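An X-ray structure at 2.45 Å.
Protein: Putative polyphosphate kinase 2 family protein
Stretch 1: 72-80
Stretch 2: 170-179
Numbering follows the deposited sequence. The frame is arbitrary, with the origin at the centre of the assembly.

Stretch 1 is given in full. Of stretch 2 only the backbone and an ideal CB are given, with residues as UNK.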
# COMPACT_ATOMS: atom_id res chain seq x y z
N ASN A 72 6.57 -16.14 15.15
CA ASN A 72 5.15 -16.50 15.19
C ASN A 72 4.66 -16.90 13.80
O ASN A 72 4.95 -16.23 12.83
CB ASN A 72 4.30 -15.34 15.72
CG ASN A 72 2.98 -15.82 16.29
OD1 ASN A 72 2.29 -16.59 15.66
ND2 ASN A 72 2.67 -15.40 17.50
N PRO A 73 3.92 -18.00 13.71
CA PRO A 73 3.49 -18.33 12.35
C PRO A 73 2.18 -17.68 11.91
O PRO A 73 1.78 -17.86 10.75
CB PRO A 73 3.32 -19.86 12.40
CG PRO A 73 3.02 -20.18 13.81
CD PRO A 73 3.67 -19.12 14.65
N LYS A 74 1.51 -16.93 12.76
CA LYS A 74 0.18 -16.49 12.41
C LYS A 74 0.21 -15.41 11.36
O LYS A 74 1.14 -14.64 11.27
CB LYS A 74 -0.57 -16.03 13.64
CG LYS A 74 -0.92 -17.14 14.65
CD LYS A 74 -1.71 -16.52 15.81
CE LYS A 74 -1.51 -17.21 17.21
NZ LYS A 74 -0.78 -16.33 18.22
N ARG A 75 -0.83 -15.36 10.54
CA ARG A 75 -0.96 -14.39 9.48
C ARG A 75 -2.43 -14.27 9.14
O ARG A 75 -3.24 -14.98 9.71
CB ARG A 75 -0.19 -14.86 8.26
CG ARG A 75 -0.72 -16.17 7.71
CD ARG A 75 0.35 -16.90 6.93
NE ARG A 75 1.10 -17.75 7.83
CZ ARG A 75 2.19 -18.42 7.50
NH1 ARG A 75 2.76 -19.17 8.42
NH2 ARG A 75 2.72 -18.33 6.29
N LEU A 76 -2.78 -13.40 8.21
CA LEU A 76 -4.15 -13.13 7.92
C LEU A 76 -4.36 -12.92 6.44
O LEU A 76 -3.51 -12.43 5.75
CB LEU A 76 -4.60 -11.90 8.74
CG LEU A 76 -6.13 -11.71 8.88
CD1 LEU A 76 -6.56 -11.35 10.27
CD2 LEU A 76 -6.60 -10.67 7.96
N LEU A 77 -5.53 -13.31 5.96
CA LEU A 77 -5.89 -13.23 4.54
C LEU A 77 -7.33 -12.75 4.43
O LEU A 77 -8.28 -13.46 4.83
CB LEU A 77 -5.72 -14.60 3.84
CG LEU A 77 -6.05 -14.68 2.32
CD1 LEU A 77 -5.22 -13.68 1.48
CD2 LEU A 77 -5.96 -16.08 1.69
N LEU A 78 -7.47 -11.53 3.89
CA LEU A 78 -8.71 -10.93 3.56
C LEU A 78 -9.01 -11.20 2.10
O LEU A 78 -8.21 -10.82 1.22
CB LEU A 78 -8.63 -9.44 3.79
CG LEU A 78 -9.85 -8.56 3.49
CD1 LEU A 78 -11.04 -8.88 4.44
CD2 LEU A 78 -9.47 -7.10 3.59
N ILE A 79 -10.15 -11.87 1.86
CA ILE A 79 -10.68 -12.11 0.52
C ILE A 79 -11.91 -11.26 0.28
O ILE A 79 -12.94 -11.44 0.96
CB ILE A 79 -11.09 -13.64 0.26
CG1 ILE A 79 -9.88 -14.57 0.43
CG2 ILE A 79 -11.60 -13.79 -1.13
CD1 ILE A 79 -10.15 -16.04 0.37
N LEU A 80 -11.82 -10.41 -0.74
CA LEU A 80 -12.98 -9.65 -1.22
C LEU A 80 -13.52 -10.11 -2.56
O LEU A 80 -12.79 -10.19 -3.53
CB LEU A 80 -12.65 -8.21 -1.35
CG LEU A 80 -12.34 -7.61 -0.00
CD1 LEU A 80 -11.48 -6.36 -0.25
CD2 LEU A 80 -13.62 -7.30 0.75
N UNK A 170 -7.99 -26.31 0.23
CA UNK A 170 -7.08 -25.18 0.24
C UNK A 170 -7.23 -24.27 1.43
O UNK A 170 -6.26 -24.03 2.20
CB UNK A 170 -7.27 -24.36 -1.04
N UNK A 171 -8.42 -23.76 1.65
CA UNK A 171 -8.60 -22.89 2.83
C UNK A 171 -8.25 -23.65 4.13
O UNK A 171 -7.73 -23.10 5.08
CB UNK A 171 -10.04 -22.37 2.89
N UNK A 172 -8.55 -24.94 4.16
CA UNK A 172 -8.24 -25.74 5.31
C UNK A 172 -6.71 -25.90 5.49
O UNK A 172 -6.20 -25.90 6.60
CB UNK A 172 -8.92 -27.11 5.18
N UNK A 173 -5.97 -25.98 4.40
CA UNK A 173 -4.52 -26.09 4.51
C UNK A 173 -3.97 -24.78 5.05
O UNK A 173 -3.11 -24.77 5.95
CB UNK A 173 -3.89 -26.43 3.16
N UNK A 174 -4.48 -23.67 4.52
CA UNK A 174 -3.97 -22.36 4.94
C UNK A 174 -4.21 -22.08 6.41
O UNK A 174 -3.35 -21.55 7.11
CB UNK A 174 -4.61 -21.25 4.10
N UNK A 175 -5.39 -22.46 6.87
CA UNK A 175 -5.78 -22.27 8.26
C UNK A 175 -4.90 -23.11 9.19
O UNK A 175 -4.44 -22.64 10.18
CB UNK A 175 -7.25 -22.63 8.45
N UNK A 176 -4.62 -24.32 8.81
CA UNK A 176 -3.73 -25.17 9.57
C UNK A 176 -2.30 -24.62 9.61
O UNK A 176 -1.65 -24.69 10.61
CB UNK A 176 -3.73 -26.58 8.98
N UNK A 177 -1.84 -24.02 8.51
CA UNK A 177 -0.53 -23.39 8.45
C UNK A 177 -0.44 -22.04 9.24
O UNK A 177 0.58 -21.37 9.22
CB UNK A 177 -0.17 -23.15 6.98
N UNK A 178 -1.51 -21.62 9.92
CA UNK A 178 -1.47 -20.31 10.61
C UNK A 178 -2.34 -19.14 10.12
O UNK A 178 -2.52 -18.16 10.85
CB UNK A 178 -0.02 -19.82 10.57
N UNK A 179 -2.92 -19.28 8.93
CA UNK A 179 -3.69 -18.22 8.32
C UNK A 179 -5.08 -18.12 8.87
O UNK A 179 -5.78 -19.10 8.87
CB UNK A 179 -3.75 -18.42 6.80

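Stretch 2 arrives as a helix, turns at 178 and makes one bridge with stretch 1 at 179; its final residues decide most of the contact.

At position 170 the CB bond runs sideways and stretch 1 offers nothing within 5.5 Å of the ideal CB, so the visible atoms hardly restrict the choice. The residue is Phe 170, whose ring comes no closer than 5.7 Å, from CE2 to Leu 77 CD2. Position 171 also points sideways, and a long side chain could reach the tip of Ile 79; an apolar chain would suit that tip, and a polar one would need partners of its own. It is Glu 171, with OE2 4.2 Å from Ile 79 CD1 and both carboxylate oxygens hydrogen-bonded elsewhere in the structure.

Positions 172 and 173 lie beyond reach of stretch 1, so most residues a helix tolerates would do; they are Ser 172 and Arg 173. Position 174 points sideways, but the flank of Leu 77 turned toward this stretch lies within range of a medium to long apolar chain such as leucine, isoleucine or methionine. Leu 174 takes the place, chi1 m and chi2 t, bringing CD1 3.9 Å from Leu 77 CD2.

Positions 175 and 176 again meet nothing of stretch 1, so helix-compatible polar residues would suit both. Thr 175 turns OG1 back to Glu 171 O, a hydrogen bond of 2.9 Å within the helix, and Glu 176 is exposed. At 177 the CA-to-CB bond is sideways and the ideal CB lies 5.2 Å from Arg 75 NH1, so a polar or acidic chain would be tolerable. Gln 177 is found; its carbonyl O lies 3.2 Å from Arg 75 NH1, but the angle is too poor for a hydrogen bond.

Position 178 is the strictest. Its phi of 112° would jam a CB against the preceding carbonyl, and the ideal CB also sits 2.7 Å from Pro 73 O, a clash. Glycine is the clear reading, and Gly 178 ends the helix in a Schellman motif. Arg 75 N donates to Gly 178 O at 3.3 Å.

Position 179 pairs with Arg 75 in a parallel bridge, CA to CA 4.8 Å, both side chains on the same face of the sheet. The ideal CB lies 3.9 Å from Arg 75 CG and 5.2 Å from Leu 77 CB, so a compact beta-branched residue, valine, isoleucine or threonine, would suit. Thr 179 serves both neighbours: OG1 is 3.4 Å from Arg 75 CG, while CG2 packs 3.8 Å from Leu 77 CB.

Stretch 2, residues 170-179: FESRLTEQGT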
# COMPACT_ATOMS: atom_id res chain seq x y z
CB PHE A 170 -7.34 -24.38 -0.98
CG PHE A 170 -6.56 -23.16 -1.10
CD1 PHE A 170 -5.18 -23.20 -1.13
CD2 PHE A 170 -7.19 -21.97 -1.30
CE1 PHE A 170 -4.44 -22.04 -1.31
CE2 PHE A 170 -6.44 -20.81 -1.51
CZ PHE A 170 -5.07 -20.85 -1.50
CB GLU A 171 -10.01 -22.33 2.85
CG GLU A 171 -10.15 -21.33 1.71
CD GLU A 171 -11.57 -20.79 1.51
OE1 GLU A 171 -12.49 -21.16 2.31
OE2 GLU A 171 -11.72 -19.98 0.54
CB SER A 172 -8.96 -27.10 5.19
OG SER A 172 -8.43 -27.99 6.13
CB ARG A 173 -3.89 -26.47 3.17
CG ARG A 173 -3.78 -28.00 2.96
CD ARG A 173 -4.12 -28.51 1.51
NE ARG A 173 -3.49 -27.65 0.51
CZ ARG A 173 -4.00 -27.30 -0.65
NH1 ARG A 173 -5.16 -27.76 -1.05
NH2 ARG A 173 -3.31 -26.48 -1.44
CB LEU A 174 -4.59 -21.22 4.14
CG LEU A 174 -4.19 -21.07 2.68
CD1 LEU A 174 -4.86 -19.77 2.23
CD2 LEU A 174 -2.68 -21.07 2.39
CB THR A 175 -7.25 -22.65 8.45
OG1 THR A 175 -8.05 -21.78 7.66
CG2 THR A 175 -7.64 -22.48 9.89
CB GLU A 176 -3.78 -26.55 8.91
CG GLU A 176 -2.75 -27.53 9.33
CD GLU A 176 -3.12 -28.94 8.82
OE1 GLU A 176 -3.05 -29.90 9.65
OE2 GLU A 176 -3.51 -29.06 7.61
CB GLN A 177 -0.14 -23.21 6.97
CG GLN A 177 0.13 -24.54 6.19
CD GLN A 177 -0.10 -24.45 4.65
OE1 GLN A 177 -0.14 -23.38 4.06
NE2 GLN A 177 -0.28 -25.63 4.02
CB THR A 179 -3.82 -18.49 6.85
OG1 THR A 179 -2.51 -18.63 6.30
CG2 THR A 179 -4.53 -17.34 6.15
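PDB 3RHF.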